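Local coordinates for hydroquinone dioxygenase large subunit (Pseudomonas sp., PDB 4ZXA), which is the metal-bearing cupin subunit of PnpCD, a two-subunit hydroquinone 1,2-dioxygenase of the Fe2+-dependent class that opens the aromatic ring of hydroquinone with dioxygen, at the interface of chains B and A. Residues are numbered along the deposited sequence; one frame, centred on the assembly and turned at random. Chains: chain A, Hydroquinone dioxygenase large subunit; chain B, Hydroquinone dioxygenase small subunit.

Contact 1: the interface of chains B and A. Residues chain B 58-59, 61; chain A 318, 320, 323, 326, 332.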
ATOM      1  N   ASN B  58      15.570  -9.464 -29.617  1.00 21.44           N
ATOM      2  CA  ASN B  58      15.981  -8.138 -29.141  1.00 21.39           C
ATOM      3  C   ASN B  58      17.275  -7.692 -29.789  1.00 24.88           C
ATOM      4  O   ASN B  58      18.351  -8.215 -29.476  1.00 23.79           O
ATOM      5  CB  ASN B  58      16.114  -8.107 -27.610  1.00 25.84           C
ATOM      6  CG  ASN B  58      16.194  -6.684 -27.057  1.00 28.03           C
ATOM      7  OD1 ASN B  58      16.682  -5.779 -27.729  1.00 29.57           O
ATOM      8  ND2 ASN B  58      15.700  -6.481 -25.838  1.00 20.96           N
ATOM      9  N   LEU B  59      17.172  -6.733 -30.703  1.00 18.75           N
ATOM     10  CA  LEU B  59      18.355  -6.268 -31.414  1.00 19.93           C
ATOM     11  C   LEU B  59      19.224  -7.430 -31.932  1.00 26.07           C
ATOM     12  O   LEU B  59      20.447  -7.423 -31.787  1.00 25.20           O
ATOM     13  CB  LEU B  59      19.197  -5.355 -30.521  1.00 21.23           C
ATOM     14  CG  LEU B  59      20.137  -4.432 -31.304  1.00 25.79           C
ATOM     15  CD1 LEU B  59      19.329  -3.318 -31.967  1.00 22.17           C
ATOM     16  CD2 LEU B  59      21.233  -3.871 -30.412  1.00 24.29           C
ATOM     17  N   TYR B  61      19.491 -10.432 -30.888  1.00 25.88           N
ATOM     18  CA  TYR B  61      19.643 -11.537 -29.946  1.00 20.94           C
ATOM     19  C   TYR B  61      18.347 -12.320 -29.929  1.00 23.87           C
ATOM     20  O   TYR B  61      17.252 -11.755 -30.113  1.00 27.25           O
ATOM     21  CB  TYR B  61      20.021 -11.033 -28.560  1.00 20.42           C
ATOM     22  CG  TYR B  61      21.332 -10.305 -28.600  1.00 24.80           C
ATOM     23  CD1 TYR B  61      22.526 -11.004 -28.491  1.00 21.38           C
ATOM     24  CD2 TYR B  61      21.384  -8.911 -28.791  1.00 24.09           C
ATOM     25  CE1 TYR B  61      23.749 -10.346 -28.565  1.00 26.34           C
ATOM     26  CE2 TYR B  61      22.603  -8.242 -28.850  1.00 23.69           C
ATOM     27  CZ  TYR B  61      23.779  -8.973 -28.747  1.00 24.21           C
ATOM     28  OH  TYR B  61      24.991  -8.345 -28.800  1.00 23.79           O
TER
ATOM     29  N   ASN A 318      19.178  -6.996 -22.342  1.00 23.48           N
ATOM     30  CA  ASN A 318      20.056  -6.656 -23.447  1.00 22.08           C
ATOM     31  C   ASN A 318      20.963  -5.503 -23.030  1.00 24.28           C
ATOM     32  O   ASN A 318      20.527  -4.365 -22.932  1.00 25.58           O
ATOM     33  CB  ASN A 318      19.228  -6.269 -24.673  1.00 22.76           C
ATOM     34  CG  ASN A 318      20.098  -5.920 -25.880  1.00 27.55           C
ATOM     35  OD1 ASN A 318      21.327  -5.907 -25.793  1.00 29.55           O
ATOM     36  ND2 ASN A 318      19.460  -5.639 -27.010  1.00 25.00           N
ATOM     37  N   THR A 320      23.320  -3.826 -24.415  1.00 26.35           N
ATOM     38  CA  THR A 320      23.886  -2.974 -25.453  1.00 25.32           C
ATOM     39  C   THR A 320      23.799  -1.475 -25.089  1.00 24.83           C
ATOM     40  O   THR A 320      22.711  -0.942 -24.851  1.00 26.30           O
ATOM     41  CB  THR A 320      23.172  -3.222 -26.798  1.00 27.49           C
ATOM     42  OG1 THR A 320      23.287  -4.608 -27.165  1.00 28.65           O
ATOM     43  CG2 THR A 320      23.769  -2.342 -27.885  1.00 24.37           C
ATOM     44  N   LEU A 323      21.211   1.642 -26.547  1.00 20.53           N
ATOM     45  CA  LEU A 323      19.760   1.409 -26.576  1.00 22.65           C
ATOM     46  C   LEU A 323      18.926   2.696 -26.490  1.00 22.75           C
ATOM     47  O   LEU A 323      18.029   2.898 -27.301  1.00 25.26           O
ATOM     48  CB  LEU A 323      19.328   0.402 -25.499  1.00 23.98           C
ATOM     49  CG  LEU A 323      19.242  -1.083 -25.908  1.00 29.51           C
ATOM     50  CD1 LEU A 323      19.932  -1.363 -27.231  1.00 23.90           C
ATOM     51  CD2 LEU A 323      19.804  -1.990 -24.821  1.00 26.22           C
ATOM     52  N   LEU A 326      18.876   4.226 -29.812  1.00 20.65           N
ATOM     53  CA  LEU A 326      18.040   3.486 -30.769  1.00 18.53           C
ATOM     54  C   LEU A 326      16.552   3.767 -30.612  1.00 22.38           C
ATOM     55  O   LEU A 326      15.842   3.904 -31.610  1.00 25.50           O
ATOM     56  CB  LEU A 326      18.300   1.995 -30.695  1.00 19.31           C
ATOM     57  CG  LEU A 326      19.752   1.622 -30.984  1.00 21.89           C
ATOM     58  CD1 LEU A 326      19.930   0.129 -30.971  1.00 17.88           C
ATOM     59  CD2 LEU A 326      20.143   2.203 -32.313  1.00 25.22           C
ATOM     60  N   LEU A 332      14.430   1.665 -33.097  1.00 27.03           N
ATOM     61  CA  LEU A 332      13.667   0.633 -32.424  1.00 22.03           C
ATOM     62  C   LEU A 332      12.317   1.193 -32.017  1.00 27.25           C
ATOM     63  O   LEU A 332      12.246   2.232 -31.356  1.00 26.59           O
ATOM     64  CB  LEU A 332      14.423   0.138 -31.207  1.00 22.98           C
ATOM     65  CG  LEU A 332      15.570  -0.809 -31.535  1.00 25.47           C
ATOM     66  CD1 LEU A 332      16.285  -1.230 -30.256  1.00 20.80           C
ATOM     67  CD2 LEU A 332      15.047  -2.024 -32.314  1.00 17.26           C
TER
HETATM   68  O   HOH W   1      25.398  -5.732 -29.072  1.00 32.89           O
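The end of strand 52-58 (B:Asn58) and the short link to strand 61-69 (B:Leu59) in the small subunit meet the end of strand 310-318 and helix 323-329 of the large subunit in this cupin-type enzyme. Two side-chain amides join first: A:Asn318 ND2 donates to B:Asn58 OD1 at 2.9 Å, 160° at the hydrogen. The amide planes stand 83° apart; the acceptor lies in the plane of the A:Asn318 amide, whereas the donor sits above the carbonyl plane of B:Asn58. The rotation of A:Asn318 is set from its own chain, because its OD1 accepts from both A:Thr320 N and A:Thr320 OG1, the hydroxyl at 2.7 Å. That hydroxyl also shares water 1 with B:Tyr61 OH, the water lying in the plane of the phenol ring. Beside this polar row, B:Leu59 spreads its two methyls. CD1 meets A:Leu326 CD1 tip to tip at 3.6 Å; A:Leu332 crosses B:Leu59 at about a right angle, CD1 to CD1 4.1 Å. CD2 lies 3.9 Å from A:Thr320 CG2. With CG anti to the backbone N (chi1 -159°), the branch projects toward the helix. The patch packs the small-subunit link against the strand end and last helix of the large subunit and probably helps hold the two subunits together.

Contact 2: the interface of chains B and A. Residues chain B 63, 84, 151; chain A 236, 238, 241-243, 316.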
ATOM      1  N   VAL B  63      15.825 -15.643 -28.323  1.00 24.78           N
ATOM      2  CA  VAL B  63      15.493 -16.811 -27.532  1.00 24.04           C
ATOM      3  C   VAL B  63      14.723 -17.763 -28.439  1.00 25.34           C
ATOM      4  O   VAL B  63      13.670 -17.413 -28.970  1.00 24.19           O
ATOM      5  CB  VAL B  63      14.679 -16.468 -26.292  1.00 24.00           C
ATOM      6  CG1 VAL B  63      14.193 -17.741 -25.622  1.00 19.12           C
ATOM      7  CG2 VAL B  63      15.530 -15.657 -25.334  1.00 20.88           C
ATOM      8  N   ILE B  84      18.568 -24.439 -21.994  1.00 23.19           N
ATOM      9  CA  ILE B  84      17.808 -24.826 -20.804  1.00 26.78           C
ATOM     10  C   ILE B  84      16.781 -25.869 -21.183  1.00 26.12           C
ATOM     11  O   ILE B  84      15.947 -25.643 -22.063  1.00 24.57           O
ATOM     12  CB  ILE B  84      16.988 -23.661 -20.216  1.00 31.48           C
ATOM     13  CG1 ILE B  84      17.793 -22.360 -20.208  1.00 27.07           C
ATOM     14  CG2 ILE B  84      16.461 -24.031 -18.816  1.00 23.83           C
ATOM     15  CD1 ILE B  84      18.585 -22.183 -18.979  1.00 26.52           C
ATOM     16  N   GLN B 151      19.438 -19.822 -25.806  1.00 19.44           N
ATOM     17  CA  GLN B 151      19.867 -18.430 -25.845  1.00 23.13           C
ATOM     18  C   GLN B 151      21.003 -18.246 -26.852  1.00 22.65           C
ATOM     19  O   GLN B 151      22.084 -18.816 -26.699  1.00 17.43           O
ATOM     20  CB  GLN B 151      20.331 -17.995 -24.461  1.00 21.96           C
ATOM     21  CG  GLN B 151      20.935 -16.603 -24.412  1.00 17.97           C
ATOM     22  CD  GLN B 151      21.634 -16.370 -23.092  1.00 20.62           C
ATOM     23  OE1 GLN B 151      21.959 -17.329 -22.388  1.00 23.48           O
ATOM     24  NE2 GLN B 151      21.866 -15.105 -22.739  1.00 19.94           N
TER
ATOM     25  N   SER A 236      23.473 -16.547 -17.402  1.00 19.28           N
ATOM     26  CA  SER A 236      24.195 -16.899 -18.617  1.00 23.00           C
ATOM     27  C   SER A 236      24.426 -15.670 -19.490  1.00 25.85           C
ATOM     28  O   SER A 236      23.545 -14.811 -19.639  1.00 23.40           O
ATOM     29  CB  SER A 236      23.479 -18.001 -19.412  1.00 23.39           C
ATOM     30  OG  SER A 236      22.191 -17.592 -19.837  1.00 21.56           O
ATOM     31  N   CYS A 238      25.541 -14.329 -23.242  1.00 21.33           N
ATOM     32  CA  CYS A 238      25.815 -14.502 -24.660  1.00 22.65           C
ATOM     33  C   CYS A 238      26.030 -13.118 -25.305  1.00 23.30           C
ATOM     34  O   CYS A 238      25.106 -12.529 -25.892  1.00 22.33           O
ATOM     35  CB  CYS A 238      24.663 -15.251 -25.337  1.00 20.81           C
ATOM     36  SG  CYS A 238      24.786 -15.353 -27.140  1.00 28.39           S
ATOM     37  N   SER A 241      23.432 -10.247 -24.701  1.00 27.53           N
ATOM     38  CA  SER A 241      22.256 -10.969 -24.214  1.00 21.81           C
ATOM     39  C   SER A 241      22.522 -11.587 -22.843  1.00 23.35           C
ATOM     40  O   SER A 241      23.450 -12.389 -22.682  1.00 22.83           O
ATOM     41  CB  SER A 241      21.885 -12.068 -25.205  1.00 19.26           C
ATOM     42  OG  SER A 241      20.880 -12.903 -24.673  1.00 24.64           O
ATOM     43  N   LEU A 242      21.719 -11.200 -21.853  1.00 21.05           N
ATOM     44  CA  LEU A 242      21.857 -11.741 -20.499  1.00 21.99           C
ATOM     45  C   LEU A 242      20.569 -12.428 -20.016  1.00 23.79           C
ATOM     46  O   LEU A 242      19.466 -11.857 -20.065  1.00 21.22           O
ATOM     47  CB  LEU A 242      22.246 -10.652 -19.501  1.00 17.96           C
ATOM     48  CG  LEU A 242      23.367  -9.671 -19.826  1.00 23.60           C
ATOM     49  CD1 LEU A 242      23.440  -8.578 -18.756  1.00 20.71           C
ATOM     50  CD2 LEU A 242      24.704 -10.371 -19.968  1.00 19.96           C
ATOM     51  N   PHE A 243      20.712 -13.663 -19.557  1.00 22.46           N
ATOM     52  CA  PHE A 243      19.622 -14.313 -18.842  1.00 24.38           C
ATOM     53  C   PHE A 243      19.704 -13.927 -17.359  1.00 21.76           C
ATOM     54  O   PHE A 243      20.704 -14.207 -16.695  1.00 22.86           O
ATOM     55  CB  PHE A 243      19.674 -15.827 -19.041  1.00 21.48           C
ATOM     56  CG  PHE A 243      18.888 -16.306 -20.231  1.00 24.48           C
ATOM     57  CD1 PHE A 243      18.400 -15.404 -21.167  1.00 23.92           C
ATOM     58  CD2 PHE A 243      18.608 -17.657 -20.401  1.00 18.65           C
ATOM     59  CE1 PHE A 243      17.652 -15.846 -22.265  1.00 24.63           C
ATOM     60  CE2 PHE A 243      17.866 -18.098 -21.489  1.00 20.23           C
ATOM     61  CZ  PHE A 243      17.390 -17.198 -22.423  1.00 22.79           C
ATOM     62  N   TRP A 316      14.982 -11.457 -19.457  1.00 15.99           N
ATOM     63  CA  TRP A 316      15.998 -11.515 -20.490  1.00 22.91           C
ATOM     64  C   TRP A 316      16.431 -10.090 -20.874  1.00 24.07           C
ATOM     65  O   TRP A 316      15.676  -9.329 -21.473  1.00 25.07           O
ATOM     66  CB  TRP A 316      15.471 -12.282 -21.692  1.00 19.23           C
ATOM     67  CG  TRP A 316      16.379 -12.316 -22.879  1.00 22.42           C
ATOM     68  CD1 TRP A 316      17.745 -12.455 -22.888  1.00 23.79           C
ATOM     69  CD2 TRP A 316      15.976 -12.211 -24.249  1.00 20.74           C
ATOM     70  NE1 TRP A 316      18.212 -12.449 -24.190  1.00 20.23           N
ATOM     71  CE2 TRP A 316      17.144 -12.297 -25.040  1.00 19.93           C
ATOM     72  CE3 TRP A 316      14.741 -12.041 -24.885  1.00 22.56           C
ATOM     73  CZ2 TRP A 316      17.108 -12.224 -26.428  1.00 18.12           C
ATOM     74  CZ3 TRP A 316      14.709 -11.966 -26.271  1.00 23.03           C
ATOM     75  CH2 TRP A 316      15.888 -12.056 -27.025  1.00 20.57           C
TER
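At the sheet-to-sheet part of the subunit interface, which probably helps join the two chains, B:Gln151 on strand 145-153 makes polar contacts with both ends of its amide. Its carbonyl OE1 accepts from A:Ser236 OG at 2.6 Å, the donor somewhat tilted from the carbonyl plane. On the other side, NE2 donates to A:Ser241 OG at 3.1 Å, almost straight at 175° and in the plane of the amide. Bonds to both ends fix the flip of this amide, and the second acceptor is itself positioned by A:Trp316, whose indole NE1 donates to A:Ser241 OG at 2.7 Å in the ring plane.

Stacking comes from the same glutamine. CG is anti to the backbone N (chi1 174°) and the chain stays extended beyond it, which lays the amide over the face of A:Phe243; the two planes are 6° apart, and CD sits 3.9 Å from the ring centroid. B:Gln151 CB covers the outer end of that ring at CZ.

B:Val63 on strand 61-69 adds apolar contact. One methyl, CG2, serves two aromatic rings at once: it lies at the edge of A:Phe243, 3.7 Å from CE1, and over the face of A:Trp316, 3.6 Å from the centroid of the six-membered ring.

Contact 3: the interface of chains B and A. Residues chain B 10-12; chain A 193-194, 197, 269, 309.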
ATOM      1  N   VAL B  10       3.445 -27.829  -0.653  1.00 25.59           N
ATOM      2  CA  VAL B  10       4.004 -26.837  -1.547  1.00 33.65           C
ATOM      3  C   VAL B  10       4.013 -27.423  -2.955  1.00 32.45           C
ATOM      4  O   VAL B  10       4.614 -28.470  -3.186  1.00 33.41           O
ATOM      5  CB  VAL B  10       5.444 -26.438  -1.129  1.00 32.59           C
ATOM      6  CG1 VAL B  10       6.059 -25.513  -2.161  1.00 23.58           C
ATOM      7  CG2 VAL B  10       5.444 -25.784   0.250  1.00 27.14           C
ATOM      8  N   ASN B  11       3.346 -26.751  -3.884  0.56 28.36           N
ATOM      9  CA  ASN B  11       3.322 -27.213  -5.262  0.56 27.89           C
ATOM     10  C   ASN B  11       3.851 -26.161  -6.245  0.56 28.34           C
ATOM     11  O   ASN B  11       3.151 -25.219  -6.622  0.56 26.36           O
ATOM     12  CB  ASN B  11       1.915 -27.680  -5.642  0.56 27.30           C
ATOM     13  CG  ASN B  11       1.401 -28.783  -4.727  0.56 29.46           C
ATOM     14  OD1 ASN B  11       1.818 -29.942  -4.828  0.56 28.07           O
ATOM     15  ND2 ASN B  11       0.488 -28.427  -3.826  0.56 30.07           N
ATOM     16  N   THR B  12       5.105 -26.323  -6.643  1.00 26.14           N
ATOM     17  CA  THR B  12       5.699 -25.449  -7.637  1.00 25.61           C
ATOM     18  C   THR B  12       5.231 -25.907  -9.028  1.00 32.59           C
ATOM     19  O   THR B  12       5.606 -26.985  -9.524  1.00 28.21           O
ATOM     20  CB  THR B  12       7.234 -25.457  -7.540  1.00 25.85           C
ATOM     21  OG1 THR B  12       7.637 -24.997  -6.239  1.00 25.34           O
ATOM     22  CG2 THR B  12       7.844 -24.570  -8.623  1.00 24.34           C
TER
ATOM     23  N   GLN A 193       9.102 -22.128  -0.074  1.00 23.50           N
ATOM     24  CA  GLN A 193       8.088 -22.206  -1.128  1.00 23.50           C
ATOM     25  C   GLN A 193       8.616 -22.870  -2.397  1.00 22.63           C
ATOM     26  O   GLN A 193       7.953 -22.872  -3.426  1.00 26.61           O
ATOM     27  CB  GLN A 193       7.458 -20.838  -1.427  1.00 20.66           C
ATOM     28  CG  GLN A 193       6.541 -20.341  -0.308  1.00 22.62           C
ATOM     29  CD  GLN A 193       5.587 -19.217  -0.735  1.00 21.37           C
ATOM     30  OE1 GLN A 193       5.604 -18.751  -1.875  1.00 23.30           O
ATOM     31  NE2 GLN A 193       4.752 -18.789   0.186  1.00 19.84           N
ATOM     32  N   PHE A 194       9.813 -23.435  -2.318  1.00 23.03           N
ATOM     33  CA  PHE A 194      10.340 -24.257  -3.396  1.00 22.03           C
ATOM     34  C   PHE A 194      10.731 -25.633  -2.854  1.00 27.93           C
ATOM     35  O   PHE A 194      11.440 -26.391  -3.520  1.00 30.75           O
ATOM     36  CB  PHE A 194      11.537 -23.579  -4.085  1.00 23.18           C
ATOM     37  CG  PHE A 194      11.162 -22.369  -4.920  1.00 22.23           C
ATOM     38  CD1 PHE A 194      10.095 -22.420  -5.800  1.00 20.47           C
ATOM     39  CD2 PHE A 194      11.874 -21.183  -4.811  1.00 21.93           C
ATOM     40  CE1 PHE A 194       9.747 -21.322  -6.566  1.00 22.50           C
ATOM     41  CE2 PHE A 194      11.525 -20.069  -5.573  1.00 25.17           C
ATOM     42  CZ  PHE A 194      10.458 -20.134  -6.452  1.00 20.29           C
ATOM     43  N   VAL A 197      10.883 -28.706  -5.126  1.00 28.29           N
ATOM     44  CA  VAL A 197      11.679 -28.691  -6.360  1.00 26.91           C
ATOM     45  C   VAL A 197      12.852 -29.683  -6.332  1.00 25.82           C
ATOM     46  O   VAL A 197      13.628 -29.704  -5.388  1.00 27.47           O
ATOM     47  CB  VAL A 197      12.198 -27.265  -6.637  1.00 31.01           C
ATOM     48  CG1 VAL A 197      13.244 -27.247  -7.758  1.00 30.86           C
ATOM     49  CG2 VAL A 197      11.036 -26.362  -6.962  1.00 32.49           C
ATOM     50  N   ASP A 269       4.898 -21.459 -11.928  1.00 21.07           N
ATOM     51  CA  ASP A 269       3.763 -20.810 -11.299  1.00 22.88           C
ATOM     52  C   ASP A 269       3.170 -19.696 -12.163  1.00 28.30           C
ATOM     53  O   ASP A 269       3.007 -19.882 -13.373  1.00 24.69           O
ATOM     54  CB  ASP A 269       4.153 -20.337  -9.901  1.00 18.15           C
ATOM     55  CG  ASP A 269       4.595 -21.502  -9.021  1.00 28.34           C
ATOM     56  OD1 ASP A 269       3.718 -22.311  -8.639  1.00 23.64           O
ATOM     57  OD2 ASP A 269       5.812 -21.642  -8.737  1.00 26.87           O
ATOM     58  N   LYS A 309       2.506 -16.959  -5.044  1.00 15.96           N
ATOM     59  CA  LYS A 309       3.521 -17.908  -4.620  1.00 24.68           C
ATOM     60  C   LYS A 309       4.874 -17.530  -5.209  1.00 24.39           C
ATOM     61  O   LYS A 309       4.956 -17.153  -6.371  1.00 25.03           O
ATOM     62  CB  LYS A 309       3.172 -19.342  -5.054  1.00 23.77           C
ATOM     63  CG  LYS A 309       4.326 -20.312  -4.825  1.00 19.92           C
ATOM     64  CD  LYS A 309       3.969 -21.747  -5.170  1.00 23.73           C
ATOM     65  CE  LYS A 309       5.152 -22.717  -4.984  1.00 18.57           C
ATOM     66  NZ  LYS A 309       6.247 -22.515  -5.980  1.00 24.56           N
TER
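B:Thr12 and A:Lys309 cross at about a right angle where the N-terminal segment of the small subunit, here without regular secondary structure, runs over the surface of the large one. The lysine chain is anti through its first three torsions and bends only at the last (chi4 -69°), which turns the ammonium NZ to the threonine hydroxyl OG1, a hydrogen bond of 2.9 Å. A:Asp269 comes from another side, also roughly perpendicular to B:Thr12. Its carboxylate OD2 takes a salt bridge from NZ at 2.9 Å, reached from above the carboxylate plane, and lies 3.6 Å from the threonine methyl CG2. NZ also makes a weak bond to the backbone A:Gln193 O, and the carboxylate probably balances the lysine charge and helps hold NZ ready for its partner.

With OG1 anti to the carbonyl carbon (chi1 -60°), the threonine hydroxyl faces NZ and also meets A:Phe194 at the ring edge, 3.6 Å from CD1. A:Val197 CG2 closes in beside it, 4.0 Å from B:Thr12 CB. Two residues earlier, B:Val10 directs its CG1 branch to the backbone of A:Gln193, 3.5 Å from the carbonyl O, within the short 3-10 helix 192-194. The site probably helps hold the N-terminal arm of the small subunit against loops and the short 3-10 helix of the large subunit, extending the contact between the two chains beyond the sheets.

Contact 1 and contact 2 are neighbours, their C-alpha centres about 13 Å apart, and are joined through shared strands: 61-69 of the small subunit and 310-318 of the large subunit contribute to both. Contact 3 lies farther off, about 24 Å from contact 2 and 33 Å from contact 1, and draws on the extended N-terminal segment of chain B, although A:Lys309 directly precedes strand 310-318. The large-subunit surface is therefore gripped along a line, by a turn, a sheet and an arm. Such spread attachment probably helps keep the two unlike subunits together, each present twice in the deposited assembly.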